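Local coordinates for clavulanic acid biosynthesis oligopeptide binding protein 2 (Streptomyces clavuligerus, PDB 2WOL), which probably binds oligopeptides as an extracellular solute-binding protein of the clavulanic acid biosynthetic pathway, at residues Ser212-Val217 and Pro232-Ala237; Leu63-Met68 and Thr238-Pro243; Leu107-Gly112 and Pro194-Ser199; Leu226-Asn231 and Asp247-Thr252; Arg29-Thr34 and Pro243-Arg248. All blocks are in the same frame, centred on the assembly; numbering follows the deposited sequence.

Contact 1 (Ser212-Val217 and Pro232-Ala237); sequences SGPYRV and PHWDRA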
# COMPACT_ATOMS: atom_id res chain seq x y z
N SER A 212 -17.65 13.48 -5.11
CA SER A 212 -18.74 13.09 -4.22
C SER A 212 -18.36 13.32 -2.76
O SER A 212 -19.18 13.14 -1.86
CB SER A 212 -19.14 11.63 -4.45
OG SER A 212 -18.07 10.74 -4.19
N GLY A 213 -17.11 13.72 -2.54
CA GLY A 213 -16.60 13.98 -1.19
C GLY A 213 -16.83 15.41 -0.75
O GLY A 213 -17.41 16.22 -1.48
N PRO A 214 -16.38 15.75 0.47
CA PRO A 214 -16.55 17.09 1.03
C PRO A 214 -15.78 18.20 0.31
O PRO A 214 -16.09 19.38 0.51
CB PRO A 214 -16.05 16.95 2.47
CG PRO A 214 -15.16 15.73 2.47
CD PRO A 214 -15.72 14.82 1.42
N TYR A 215 -14.78 17.83 -0.49
CA TYR A 215 -13.99 18.80 -1.24
C TYR A 215 -13.95 18.47 -2.72
O TYR A 215 -14.16 17.33 -3.12
CB TYR A 215 -12.56 18.90 -0.67
CG TYR A 215 -12.60 19.27 0.79
CD1 TYR A 215 -12.79 18.29 1.76
CD2 TYR A 215 -12.51 20.60 1.19
CE1 TYR A 215 -12.87 18.62 3.10
CE2 TYR A 215 -12.59 20.95 2.54
CZ TYR A 215 -12.77 19.95 3.48
OH TYR A 215 -12.85 20.24 4.82
N ARG A 216 -13.69 19.50 -3.51
CA ARG A 216 -13.50 19.34 -4.94
C ARG A 216 -12.23 20.09 -5.35
O ARG A 216 -11.76 20.98 -4.63
CB ARG A 216 -14.72 19.85 -5.71
CG ARG A 216 -14.98 21.35 -5.59
CD ARG A 216 -16.19 21.74 -6.42
NE ARG A 216 -16.52 23.16 -6.27
CZ ARG A 216 -17.66 23.71 -6.66
NH1 ARG A 216 -18.62 22.98 -7.22
NH2 ARG A 216 -17.85 25.01 -6.48
N VAL A 217 -11.68 19.72 -6.51
CA VAL A 217 -10.50 20.38 -7.05
C VAL A 217 -10.86 21.79 -7.51
O VAL A 217 -11.73 21.97 -8.37
CB VAL A 217 -9.90 19.59 -8.23
CG1 VAL A 217 -8.65 20.28 -8.76
CG2 VAL A 217 -9.58 18.15 -7.83
N PRO A 232 -20.07 22.11 -2.37
CA PRO A 232 -21.27 22.71 -1.78
C PRO A 232 -22.47 21.76 -1.68
O PRO A 232 -23.42 22.05 -0.96
CB PRO A 232 -21.58 23.87 -2.73
CG PRO A 232 -20.96 23.52 -4.01
CD PRO A 232 -19.75 22.67 -3.69
N HIS A 233 -22.40 20.62 -2.38
CA HIS A 233 -23.50 19.66 -2.39
C HIS A 233 -23.27 18.43 -1.52
O HIS A 233 -24.15 17.57 -1.40
CB HIS A 233 -23.83 19.25 -3.83
CG HIS A 233 -24.42 20.36 -4.65
ND1 HIS A 233 -25.76 20.68 -4.61
CD2 HIS A 233 -23.84 21.23 -5.51
CE1 HIS A 233 -25.98 21.69 -5.42
NE2 HIS A 233 -24.84 22.05 -5.98
N TRP A 234 -22.08 18.33 -0.93
CA TRP A 234 -21.80 17.26 0.02
C TRP A 234 -22.61 17.50 1.29
O TRP A 234 -22.67 18.63 1.78
CB TRP A 234 -20.30 17.18 0.31
CG TRP A 234 -19.91 16.25 1.42
CD1 TRP A 234 -19.73 14.89 1.34
CD2 TRP A 234 -19.61 16.61 2.77
NE1 TRP A 234 -19.35 14.39 2.57
CE2 TRP A 234 -19.27 15.43 3.46
CE3 TRP A 234 -19.59 17.83 3.47
CZ2 TRP A 234 -18.92 15.42 4.82
CZ3 TRP A 234 -19.24 17.82 4.82
CH2 TRP A 234 -18.92 16.62 5.48
N ASP A 235 -23.23 16.44 1.80
CA ASP A 235 -24.15 16.54 2.93
C ASP A 235 -23.56 15.87 4.16
O ASP A 235 -23.54 14.64 4.27
CB ASP A 235 -25.51 15.95 2.57
CG ASP A 235 -26.58 16.20 3.64
OD1 ASP A 235 -26.26 16.61 4.77
OD2 ASP A 235 -27.77 15.96 3.33
N ARG A 236 -23.12 16.70 5.09
CA ARG A 236 -22.51 16.28 6.35
C ARG A 236 -23.33 15.23 7.11
O ARG A 236 -22.78 14.28 7.67
CB ARG A 236 -22.31 17.52 7.22
CG ARG A 236 -21.50 17.32 8.48
CD ARG A 236 -21.32 18.66 9.18
NE ARG A 236 -20.43 19.56 8.44
CZ ARG A 236 -19.11 19.49 8.48
NH1 ARG A 236 -18.52 18.55 9.21
NH2 ARG A 236 -18.37 20.35 7.79
N ALA A 237 -24.66 15.39 7.09
CA ALA A 237 -25.57 14.49 7.80
C ALA A 237 -25.60 13.08 7.22
O ALA A 237 -26.06 12.14 7.89
CB ALA A 237 -26.97 15.08 7.84
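Pro214 lies over one face of the Trp234 indole in a compact example of proline-aromatic packing. The CH-pi part is carried by Pro214 CB, which sits 3.6 Å from the centroid of the six-membered ring of Trp234 and only 13° off the ring normal. Pro214 CA packs over the five-membered part, 3.5 Å from Trp234 CG. The indole CG stands anti to the backbone N (chi1 171°), and the backbone N of Arg236 lies over the opposite face, offset toward the rim.

Polar backbone atoms come close without bonding: Ser212 O reaches the ring edge, 3.7 Å from Trp234 CD1, and Gly213 O packs against the CB methylene of Trp234 at 3.5 Å. The indole NE1 instead donates to Asp239 OD2, which would help to hold the ring's rotation.

A looser contact joins a flat cation to a proline. Pro232 CD lies 3.7 Å above the guanidinium plane of Arg216, over its centre, while Arg216 NE is engaged by Glu229 in a salt bridge.

No hydrogen bond links the two segments directly. Beyond the ring, Asp235 OD1 accepts from Ala237 N in an Asx turn. The whole is packing of a loop against the residues just before an edge strand: after the beta-hairpin of strands 215-221 and 225-230, the chain folds its tryptophan back over the residues that lead into the hairpin.

Contact 2 (Leu63-Met68 and Thr238-Pro243); sequences LNRTLM and TDPIRP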
# COMPACT_ATOMS: atom_id res chain seq x y z
N LEU A 63 -11.87 13.89 -1.52
CA LEU A 63 -12.44 14.21 -2.83
C LEU A 63 -13.61 13.33 -3.25
O LEU A 63 -14.53 13.80 -3.92
CB LEU A 63 -11.35 14.15 -3.90
CG LEU A 63 -10.23 15.20 -3.83
CD1 LEU A 63 -9.11 14.81 -4.78
CD2 LEU A 63 -10.77 16.58 -4.15
N ASN A 64 -13.56 12.05 -2.91
CA ASN A 64 -14.56 11.12 -3.39
C ASN A 64 -14.97 10.11 -2.35
O ASN A 64 -14.12 9.52 -1.67
CB ASN A 64 -14.08 10.41 -4.65
CG ASN A 64 -14.08 11.32 -5.87
OD1 ASN A 64 -15.14 11.74 -6.34
ND2 ASN A 64 -12.89 11.64 -6.36
N ARG A 65 -16.27 9.91 -2.23
CA ARG A 65 -16.80 8.86 -1.37
C ARG A 65 -16.86 7.54 -2.13
O ARG A 65 -16.78 7.52 -3.36
CB ARG A 65 -18.18 9.26 -0.85
CG ARG A 65 -18.18 10.53 -0.02
CD ARG A 65 -19.58 10.89 0.45
NE ARG A 65 -20.12 9.90 1.38
CZ ARG A 65 -21.28 10.03 2.02
NH1 ARG A 65 -22.03 11.10 1.83
NH2 ARG A 65 -21.68 9.08 2.85
N THR A 66 -16.99 6.45 -1.39
CA THR A 66 -17.03 5.11 -1.95
C THR A 66 -18.13 4.33 -1.22
O THR A 66 -18.66 4.83 -0.22
CB THR A 66 -15.66 4.41 -1.79
OG1 THR A 66 -15.16 4.64 -0.46
CG2 THR A 66 -14.64 4.96 -2.78
N LEU A 67 -18.48 3.15 -1.70
CA LEU A 67 -19.50 2.34 -1.03
C LEU A 67 -19.11 2.07 0.42
O LEU A 67 -19.91 2.25 1.34
CB LEU A 67 -19.76 1.03 -1.77
CG LEU A 67 -20.54 1.12 -3.08
CD1 LEU A 67 -20.48 -0.21 -3.81
CD2 LEU A 67 -21.99 1.54 -2.85
N MET A 68 -17.85 1.65 0.59
CA MET A 68 -17.26 1.38 1.89
C MET A 68 -16.03 2.27 2.03
O MET A 68 -15.43 2.65 1.04
CB MET A 68 -16.83 -0.09 1.98
CG MET A 68 -17.95 -1.09 1.71
SD MET A 68 -19.21 -1.07 3.00
CE MET A 68 -18.28 -1.72 4.39
N THR A 238 -25.10 12.93 6.00
CA THR A 238 -25.12 11.64 5.30
C THR A 238 -23.77 10.93 5.30
O THR A 238 -23.64 9.83 4.77
CB THR A 238 -25.58 11.79 3.83
OG1 THR A 238 -24.55 12.43 3.05
CG2 THR A 238 -26.87 12.60 3.74
N ASP A 239 -22.77 11.56 5.90
CA ASP A 239 -21.40 11.05 5.85
C ASP A 239 -20.92 10.66 7.25
O ASP A 239 -20.67 11.54 8.07
CB ASP A 239 -20.48 12.10 5.23
CG ASP A 239 -19.12 11.54 4.85
OD1 ASP A 239 -18.57 10.73 5.62
OD2 ASP A 239 -18.61 11.91 3.77
N PRO A 240 -20.78 9.35 7.51
CA PRO A 240 -20.33 8.85 8.82
C PRO A 240 -18.81 8.84 8.99
O PRO A 240 -18.32 8.45 10.06
CB PRO A 240 -20.87 7.42 8.84
CG PRO A 240 -20.81 6.99 7.41
CD PRO A 240 -21.07 8.23 6.58
N ILE A 241 -18.08 9.26 7.96
CA ILE A 241 -16.61 9.15 7.93
C ILE A 241 -15.91 10.50 8.10
O ILE A 241 -14.94 10.61 8.87
CB ILE A 241 -16.12 8.48 6.59
CG1 ILE A 241 -16.86 7.17 6.28
CG2 ILE A 241 -14.58 8.33 6.56
CD1 ILE A 241 -16.53 5.99 7.19
N ARG A 242 -16.40 11.51 7.39
CA ARG A 242 -15.63 12.73 7.14
C ARG A 242 -16.11 13.96 7.90
O ARG A 242 -17.24 14.42 7.68
CB ARG A 242 -15.61 13.02 5.64
CG ARG A 242 -15.00 11.89 4.83
CD ARG A 242 -15.27 12.03 3.35
NE ARG A 242 -14.86 10.82 2.65
CZ ARG A 242 -15.59 9.71 2.58
NH1 ARG A 242 -16.80 9.67 3.14
NH2 ARG A 242 -15.13 8.64 1.94
N PRO A 243 -15.27 14.52 8.80
CA PRO A 243 -15.64 15.74 9.52
C PRO A 243 -15.52 17.04 8.72
O PRO A 243 -16.09 18.05 9.12
CB PRO A 243 -14.67 15.76 10.70
CG PRO A 243 -13.46 15.08 10.19
CD PRO A 243 -13.94 14.02 9.22
O HOH W 1 -12.97 8.18 0.22
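Arg65 grips Thr238 end-on with two nitrogens, NH1 donating to Thr238 OG1 (3.1 Å) and NH2 to Thr238 O (2.8 Å). The hydroxyl, also paired with Asp235 O, lies in the guanidinium plane, whereas the carbonyl is approached from above its own plane. A bend at chi3 (66°) turns NE out of line with the rest of the chain. Over one guanidinium face lies Asp239 OD2, 3.5 Å from Arg65 NE; no N-H points at it, and this salt bridge is one of charge alone. The same oxygen accepts from Arg242 NH1 at 2.9 Å, an anion between two arginines whose mutual repulsion it would ease, together with Asp84, which pairs with both.

Arg65 CG packs tightly on the Arg242 guanidinium, 3.6 Å from NH1, while Arg242 NE donates to Arg61 O. Elsewhere the contact is water-mediated: one water donates to Asn64 O and accepts from Arg242 NH2. This buried network joins the loop between helix 54-63 and strand 68-69 to the long connection from strand 225-230 to strand 248-253.

Contact 3 (Leu107-Gly112 and Pro194-Ser199); sequences LRYDDG and PVPRRS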
# COMPACT_ATOMS: atom_id res chain seq x y z
N LEU A 107 -28.11 11.63 -2.54
CA LEU A 107 -26.75 12.16 -2.49
C LEU A 107 -26.36 12.78 -3.83
O LEU A 107 -26.88 12.37 -4.88
CB LEU A 107 -25.75 11.09 -2.07
CG LEU A 107 -26.01 10.36 -0.74
CD1 LEU A 107 -24.78 9.61 -0.31
CD2 LEU A 107 -26.44 11.32 0.37
N ARG A 108 -25.46 13.75 -3.80
CA ARG A 108 -25.16 14.57 -4.97
C ARG A 108 -23.67 14.82 -5.18
O ARG A 108 -22.90 14.87 -4.22
CB ARG A 108 -25.89 15.92 -4.86
CG ARG A 108 -27.41 15.85 -5.02
CD ARG A 108 -28.06 17.19 -4.72
NE ARG A 108 -29.50 17.15 -4.95
CZ ARG A 108 -30.31 18.21 -4.88
NH1 ARG A 108 -29.82 19.42 -4.60
NH2 ARG A 108 -31.61 18.07 -5.10
N TYR A 109 -23.28 14.97 -6.45
CA TYR A 109 -21.94 15.41 -6.81
C TYR A 109 -21.80 16.92 -6.66
O TYR A 109 -22.79 17.62 -6.44
CB TYR A 109 -21.61 15.04 -8.26
CG TYR A 109 -21.61 13.56 -8.54
CD1 TYR A 109 -22.69 12.95 -9.17
CD2 TYR A 109 -20.52 12.77 -8.18
CE1 TYR A 109 -22.69 11.59 -9.42
CE2 TYR A 109 -20.51 11.41 -8.44
CZ TYR A 109 -21.60 10.83 -9.05
OH TYR A 109 -21.60 9.49 -9.31
N ASP A 110 -20.57 17.41 -6.81
CA ASP A 110 -20.26 18.84 -6.71
C ASP A 110 -21.01 19.74 -7.70
O ASP A 110 -21.08 20.95 -7.50
CB ASP A 110 -18.75 19.05 -6.86
CG ASP A 110 -18.25 18.66 -8.23
OD1 ASP A 110 -18.42 17.48 -8.62
OD2 ASP A 110 -17.68 19.53 -8.93
N ASP A 111 -21.54 19.14 -8.77
CA ASP A 111 -22.31 19.89 -9.77
C ASP A 111 -23.81 19.85 -9.49
O ASP A 111 -24.61 20.36 -10.29
CB ASP A 111 -21.99 19.39 -11.19
CG ASP A 111 -22.46 17.96 -11.44
OD1 ASP A 111 -22.89 17.27 -10.49
OD2 ASP A 111 -22.38 17.52 -12.61
N GLY A 112 -24.19 19.22 -8.38
CA GLY A 112 -25.59 19.17 -7.95
C GLY A 112 -26.38 17.98 -8.48
O GLY A 112 -27.53 17.78 -8.09
N PRO A 194 -17.84 6.43 -7.30
CA PRO A 194 -18.73 6.61 -8.44
C PRO A 194 -18.26 7.68 -9.43
O PRO A 194 -17.75 8.72 -9.03
CB PRO A 194 -20.07 7.00 -7.80
CG PRO A 194 -19.73 7.45 -6.42
CD PRO A 194 -18.53 6.65 -6.02
N VAL A 195 -18.43 7.38 -10.71
CA VAL A 195 -18.16 8.32 -11.80
C VAL A 195 -19.40 8.29 -12.68
O VAL A 195 -19.73 7.24 -13.23
CB VAL A 195 -16.92 7.89 -12.63
CG1 VAL A 195 -16.78 8.77 -13.86
CG2 VAL A 195 -15.65 7.96 -11.79
N PRO A 196 -20.10 9.43 -12.81
CA PRO A 196 -21.29 9.42 -13.66
C PRO A 196 -20.88 9.46 -15.13
O PRO A 196 -20.07 10.31 -15.52
CB PRO A 196 -22.03 10.70 -13.24
CG PRO A 196 -20.98 11.61 -12.75
CD PRO A 196 -19.85 10.76 -12.21
N ARG A 197 -21.44 8.55 -15.92
CA ARG A 197 -21.08 8.44 -17.34
C ARG A 197 -21.22 9.78 -18.07
O ARG A 197 -20.39 10.12 -18.92
CB ARG A 197 -21.88 7.34 -18.05
CG ARG A 197 -21.41 7.11 -19.49
CD ARG A 197 -22.36 6.23 -20.29
NE ARG A 197 -22.03 4.81 -20.18
CZ ARG A 197 -21.06 4.20 -20.87
NH1 ARG A 197 -20.30 4.88 -21.72
NH2 ARG A 197 -20.86 2.91 -20.70
N ARG A 198 -22.26 10.55 -17.72
CA ARG A 198 -22.49 11.87 -18.33
C ARG A 198 -21.31 12.84 -18.25
O ARG A 198 -21.15 13.70 -19.12
CB ARG A 198 -23.75 12.52 -17.73
CG ARG A 198 -23.70 12.68 -16.22
CD ARG A 198 -24.93 13.38 -15.66
NE ARG A 198 -24.82 13.45 -14.21
CZ ARG A 198 -25.25 12.51 -13.37
NH1 ARG A 198 -25.86 11.42 -13.82
NH2 ARG A 198 -25.07 12.66 -12.06
N SER A 199 -20.48 12.71 -17.21
CA SER A 199 -19.34 13.61 -17.00
C SER A 199 -18.01 12.93 -17.28
O SER A 199 -16.95 13.53 -17.08
CB SER A 199 -19.34 14.16 -15.57
OG SER A 199 -20.50 14.93 -15.32
O HOH W 2 -22.71 15.23 -13.90
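Tyr109 reaches tip to tip toward Pro196, whose CG lies over one face of the phenol ring, 4.0 Å from the centroid and offset toward the rim. The tyrosine's bond to CB points toward the other segment, and chi1 (-62°) puts CG beside the backbone N, anti to the carbonyl carbon. Pro196 CD meets Tyr109 CZ at 3.6 Å, and Pro194 CB comes within 3.3 Å of Tyr109 OH, whose hydrogen-bond partner is Asp119.

Arg198 runs extended from CG to NE, then chi4 (-88°) swings CZ out of line; Pro196 CB lies over the centre of one guanidinium face. That plane stands 69° from the Tyr109 ring, with Arg198 NH2, bonded to Thr113 and Pro114, 3.7 Å from Tyr109 CE1. A water links Asp111 OD2, Arg198 NE and Ser199 OG, while Asp111 OD1 is bonded to Thr113 OG1.

The type I turn Tyr109-Gly112 lies in the loop from strand 98-102 to helix 117-127, the prolines in the connection from helix 183-186 to strand 215-221; Pro194 and Pro196 also touch Asp119 of helix 117-127.

Contact 4 (Leu226-Asn231 and Asp247-Thr252); sequences LHLERN and DRVELT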
# COMPACT_ATOMS: atom_id res chain seq x y z
N LEU A 226 -1.93 22.24 -5.74
CA LEU A 226 -3.27 21.67 -5.85
C LEU A 226 -4.10 22.28 -4.74
O LEU A 226 -3.78 22.12 -3.56
CB LEU A 226 -3.23 20.14 -5.73
CG LEU A 226 -4.57 19.40 -5.70
CD1 LEU A 226 -5.31 19.54 -7.03
CD2 LEU A 226 -4.35 17.94 -5.35
N HIS A 227 -5.16 22.99 -5.12
CA HIS A 227 -6.05 23.63 -4.16
C HIS A 227 -7.41 22.95 -4.20
O HIS A 227 -7.97 22.71 -5.28
CB HIS A 227 -6.18 25.12 -4.46
CG HIS A 227 -4.95 25.92 -4.14
ND1 HIS A 227 -4.93 27.29 -4.14
CD2 HIS A 227 -3.70 25.52 -3.77
CE1 HIS A 227 -3.72 27.72 -3.82
NE2 HIS A 227 -2.96 26.66 -3.58
N LEU A 228 -7.92 22.64 -3.01
CA LEU A 228 -9.23 22.04 -2.84
C LEU A 228 -10.14 22.99 -2.10
O LEU A 228 -9.75 23.62 -1.11
CB LEU A 228 -9.12 20.72 -2.06
CG LEU A 228 -8.13 19.64 -2.50
CD1 LEU A 228 -8.37 18.39 -1.67
CD2 LEU A 228 -8.22 19.33 -3.99
N GLU A 229 -11.37 23.10 -2.59
CA GLU A 229 -12.41 23.91 -1.94
C GLU A 229 -13.56 23.00 -1.52
O GLU A 229 -13.64 21.85 -1.97
CB GLU A 229 -12.91 25.00 -2.89
CG GLU A 229 -13.50 24.46 -4.19
CD GLU A 229 -13.98 25.53 -5.15
OE1 GLU A 229 -13.60 26.71 -4.98
OE2 GLU A 229 -14.73 25.19 -6.08
N ARG A 230 -14.45 23.50 -0.67
CA ARG A 230 -15.60 22.72 -0.25
C ARG A 230 -16.51 22.35 -1.42
O ARG A 230 -16.73 23.16 -2.33
CB ARG A 230 -16.41 23.47 0.81
CG ARG A 230 -15.72 23.60 2.16
CD ARG A 230 -16.75 23.98 3.22
NE ARG A 230 -16.15 24.22 4.53
CZ ARG A 230 -15.85 23.27 5.41
NH1 ARG A 230 -16.09 21.99 5.13
NH2 ARG A 230 -15.31 23.58 6.58
N ASN A 231 -17.02 21.13 -1.37
CA ASN A 231 -18.06 20.68 -2.28
C ASN A 231 -19.40 21.15 -1.70
O ASN A 231 -19.83 20.64 -0.66
CB ASN A 231 -18.00 19.15 -2.41
CG ASN A 231 -19.16 18.57 -3.21
OD1 ASN A 231 -20.11 19.26 -3.59
ND2 ASN A 231 -19.10 17.26 -3.45
N ASP A 247 -11.89 24.90 5.66
CA ASP A 247 -12.64 25.50 4.56
C ASP A 247 -11.92 25.28 3.24
O ASP A 247 -12.54 25.31 2.18
CB ASP A 247 -12.83 27.00 4.79
CG ASP A 247 -13.87 27.30 5.86
OD1 ASP A 247 -13.86 28.44 6.37
OD2 ASP A 247 -14.68 26.41 6.19
N ARG A 248 -10.60 25.07 3.30
CA ARG A 248 -9.78 24.97 2.11
C ARG A 248 -8.57 24.09 2.41
O ARG A 248 -8.11 24.03 3.55
CB ARG A 248 -9.33 26.37 1.67
CG ARG A 248 -8.66 26.46 0.31
CD ARG A 248 -8.40 27.92 -0.04
NE ARG A 248 -7.75 28.05 -1.34
CZ ARG A 248 -8.40 28.12 -2.50
NH1 ARG A 248 -9.73 28.07 -2.52
NH2 ARG A 248 -7.72 28.25 -3.63
N VAL A 249 -8.08 23.40 1.39
CA VAL A 249 -6.87 22.60 1.50
C VAL A 249 -5.93 23.03 0.37
O VAL A 249 -6.32 23.03 -0.80
CB VAL A 249 -7.17 21.08 1.42
CG1 VAL A 249 -5.89 20.26 1.52
CG2 VAL A 249 -8.15 20.67 2.51
N GLU A 250 -4.72 23.44 0.73
CA GLU A 250 -3.75 23.89 -0.25
C GLU A 250 -2.50 23.03 -0.18
O GLU A 250 -1.80 23.01 0.84
CB GLU A 250 -3.40 25.36 -0.03
CG GLU A 250 -4.55 26.31 -0.35
CD GLU A 250 -4.21 27.76 -0.08
OE1 GLU A 250 -3.09 28.04 0.39
OE2 GLU A 250 -5.07 28.62 -0.35
N LEU A 251 -2.24 22.30 -1.27
CA LEU A 251 -1.04 21.49 -1.40
C LEU A 251 0.02 22.21 -2.22
O LEU A 251 -0.23 22.60 -3.37
CB LEU A 251 -1.38 20.14 -2.05
CG LEU A 251 -0.20 19.23 -2.41
CD1 LEU A 251 0.54 18.76 -1.16
CD2 LEU A 251 -0.66 18.03 -3.24
N THR A 252 1.20 22.40 -1.62
CA THR A 252 2.38 22.91 -2.32
C THR A 252 3.20 21.71 -2.79
O THR A 252 3.49 20.81 -2.00
CB THR A 252 3.21 23.83 -1.41
OG1 THR A 252 2.44 25.00 -1.11
CG2 THR A 252 4.52 24.24 -2.06
O HOH W 3 -14.00 26.30 0.22
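His227 and Glu250 face each other as a non-hydrogen-bonded pair in an antiparallel ladder, their flat ends stacked 8° apart. Followed outward, Glu250 CB lies 3.8 Å from His227 CD2; CG sits over the imidazole centre, 3.6 Å from the centroid, in a CH-pi contact; CD approaches His227 CE1 at 3.8 Å. At the tip, OE2 accepts a salt-bridged hydrogen bond from Arg248 NE through its anti lone pair.

Arg248 in turn donates from NH2 to His227 ND1 (3.0 Å), tilted from both the ring plane and its own plane. Between the strands, paired backbone bonds join Leu226 to Leu251 and Leu228 to Val249. On the face these four share, Leu226, Leu228 and Val249 pack against helix 54-63 and Leu251 on Leu37 of strand 34-39. At the strand end, Arg230 NE and NH2 both grip Asp247 OD2, NH1 donates to Ala244 O, and a water bridges Arg230 N to Asp247 O.

Because ND1 accepts from an arginine, His227 is probably unprotonated at that nitrogen, consistent with a neutral ring protonated on NE2.

Contact 5 (Arg29-Thr34 and Pro243-Arg248); sequences RRRGGT and PALPDR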
# COMPACT_ATOMS: atom_id res chain seq x y z
N ARG A 29 -13.61 19.81 16.94
CA ARG A 29 -14.64 19.85 15.91
C ARG A 29 -14.71 21.24 15.27
O ARG A 29 -15.63 21.54 14.51
CB ARG A 29 -16.01 19.48 16.51
CG ARG A 29 -16.09 18.09 17.10
CD ARG A 29 -17.52 17.76 17.50
NE ARG A 29 -17.62 16.44 18.14
CZ ARG A 29 -17.43 16.22 19.43
NH1 ARG A 29 -17.10 17.21 20.25
NH2 ARG A 29 -17.55 14.99 19.91
N ARG A 30 -13.72 22.08 15.57
CA ARG A 30 -13.71 23.45 15.06
C ARG A 30 -13.50 23.47 13.54
O ARG A 30 -12.48 23.00 13.04
CB ARG A 30 -12.65 24.30 15.77
CG ARG A 30 -12.61 25.76 15.33
CD ARG A 30 -11.46 26.02 14.36
NE ARG A 30 -11.54 27.35 13.76
CZ ARG A 30 -10.66 27.83 12.88
NH1 ARG A 30 -9.62 27.09 12.50
NH2 ARG A 30 -10.81 29.05 12.39
N ARG A 31 -14.48 24.02 12.84
CA ARG A 31 -14.41 24.17 11.39
C ARG A 31 -13.75 25.50 11.02
O ARG A 31 -13.84 26.47 11.78
CB ARG A 31 -15.80 24.11 10.76
CG ARG A 31 -16.56 22.82 11.02
CD ARG A 31 -18.01 22.94 10.59
NE ARG A 31 -18.82 21.89 11.19
CZ ARG A 31 -20.14 21.79 11.08
NH1 ARG A 31 -20.83 22.68 10.37
NH2 ARG A 31 -20.78 20.79 11.69
N GLY A 32 -13.09 25.53 9.87
CA GLY A 32 -12.51 26.75 9.33
C GLY A 32 -11.03 26.64 9.04
O GLY A 32 -10.37 25.67 9.44
N GLY A 33 -10.50 27.64 8.34
CA GLY A 33 -9.08 27.74 8.07
C GLY A 33 -8.65 27.00 6.83
O GLY A 33 -9.44 26.29 6.19
N THR A 34 -7.38 27.18 6.47
CA THR A 34 -6.79 26.53 5.32
C THR A 34 -5.73 25.54 5.79
O THR A 34 -4.80 25.92 6.50
CB THR A 34 -6.17 27.57 4.37
OG1 THR A 34 -7.20 28.43 3.88
CG2 THR A 34 -5.48 26.90 3.19
N PRO A 243 -15.27 14.52 8.80
CA PRO A 243 -15.64 15.74 9.52
C PRO A 243 -15.52 17.04 8.72
O PRO A 243 -16.09 18.05 9.12
CB PRO A 243 -14.67 15.76 10.70
CG PRO A 243 -13.46 15.08 10.19
CD PRO A 243 -13.94 14.02 9.22
N ALA A 244 -14.76 17.02 7.62
CA ALA A 244 -14.60 18.19 6.73
C ALA A 244 -14.43 19.51 7.48
O ALA A 244 -15.21 20.45 7.32
CB ALA A 244 -15.76 18.27 5.75
N LEU A 245 -13.38 19.58 8.29
CA LEU A 245 -13.15 20.76 9.13
C LEU A 245 -12.61 21.99 8.38
O LEU A 245 -13.18 23.07 8.50
CB LEU A 245 -12.29 20.41 10.35
CG LEU A 245 -12.88 19.36 11.29
CD1 LEU A 245 -11.88 18.99 12.37
CD2 LEU A 245 -14.21 19.80 11.92
N PRO A 246 -11.51 21.84 7.61
CA PRO A 246 -11.00 23.06 6.97
C PRO A 246 -11.91 23.59 5.88
O PRO A 246 -12.63 22.82 5.24
CB PRO A 246 -9.65 22.62 6.38
CG PRO A 246 -9.70 21.15 6.30
CD PRO A 246 -10.70 20.65 7.29
N ASP A 247 -11.89 24.90 5.66
CA ASP A 247 -12.64 25.50 4.56
C ASP A 247 -11.92 25.28 3.24
O ASP A 247 -12.54 25.31 2.18
CB ASP A 247 -12.83 27.00 4.79
CG ASP A 247 -13.87 27.30 5.86
OD1 ASP A 247 -13.86 28.44 6.37
OD2 ASP A 247 -14.68 26.41 6.19
N ARG A 248 -10.60 25.07 3.30
CA ARG A 248 -9.78 24.97 2.11
C ARG A 248 -8.57 24.09 2.41
O ARG A 248 -8.11 24.03 3.55
CB ARG A 248 -9.33 26.37 1.67
CG ARG A 248 -8.66 26.46 0.31
CD ARG A 248 -8.40 27.92 -0.04
NE ARG A 248 -7.75 28.05 -1.34
CZ ARG A 248 -8.40 28.12 -2.50
NH1 ARG A 248 -9.73 28.07 -2.52
NH2 ARG A 248 -7.72 28.25 -3.63
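Gly32 N donates to Leu245 O, a nearly straight bond of 2.8 Å (167° at the hydrogen). Gly33 O then accepts from Asp247 N at 2.9 Å, and weakly from Arg248 N. Two CA-H...O contacts extend the series: Arg31 CA to Leu245 O, and Thr34 CA to Arg248 O at 3.3 Å.

Around this backbone core, Leu245 carries the largest share of the packing. Leu245 CD2 rests 3.4 Å from Arg29 O, and its CB lies 3.7 Å from Arg30 O; Arg31 CG crosses the leucine at about a right angle, 3.9 Å from CD2. Asp247 OD1 approaches Gly32 CA at 3.7 Å, the carboxylate being held by Arg230 through its other oxygen. Thr34 and Arg248 lie side by side, pointing the same way, with Thr34 OG1 3.7 Å from Arg248 CB.

Gly32 and Gly33, both at positive phi, carry the chain into a parallel bridge between Thr34 and Arg248. Strands 34-39 and 248-253 start together here, side by side in the mixed sheet that strand 225-230 also joins.

Overall arrangement
From the N terminus, the segment 29-34 leads into strand 34-39 and waits for 243-248 to close contact 5, the widest loop. Inside it, 63-68 opens contact 2, closed by 238-243; contact 3 lies wholly within that loop, joining 107-112 to 194-199. Contact 1 follows contact 3 in series and is also nested in contact 2. Contact 4 crosses both contact 1 and contact 2, and overlaps contact 5 at Asp247 and Arg248. Contacts 4 and 5 join three strands of the mixed sheet; contacts 1 and 2 fold the connection between strands 225-230 and 248-253 onto the hairpin and the end of helix 54-63; contact 3 ties the turn before helix 117-127 to the connection after helix 183-186.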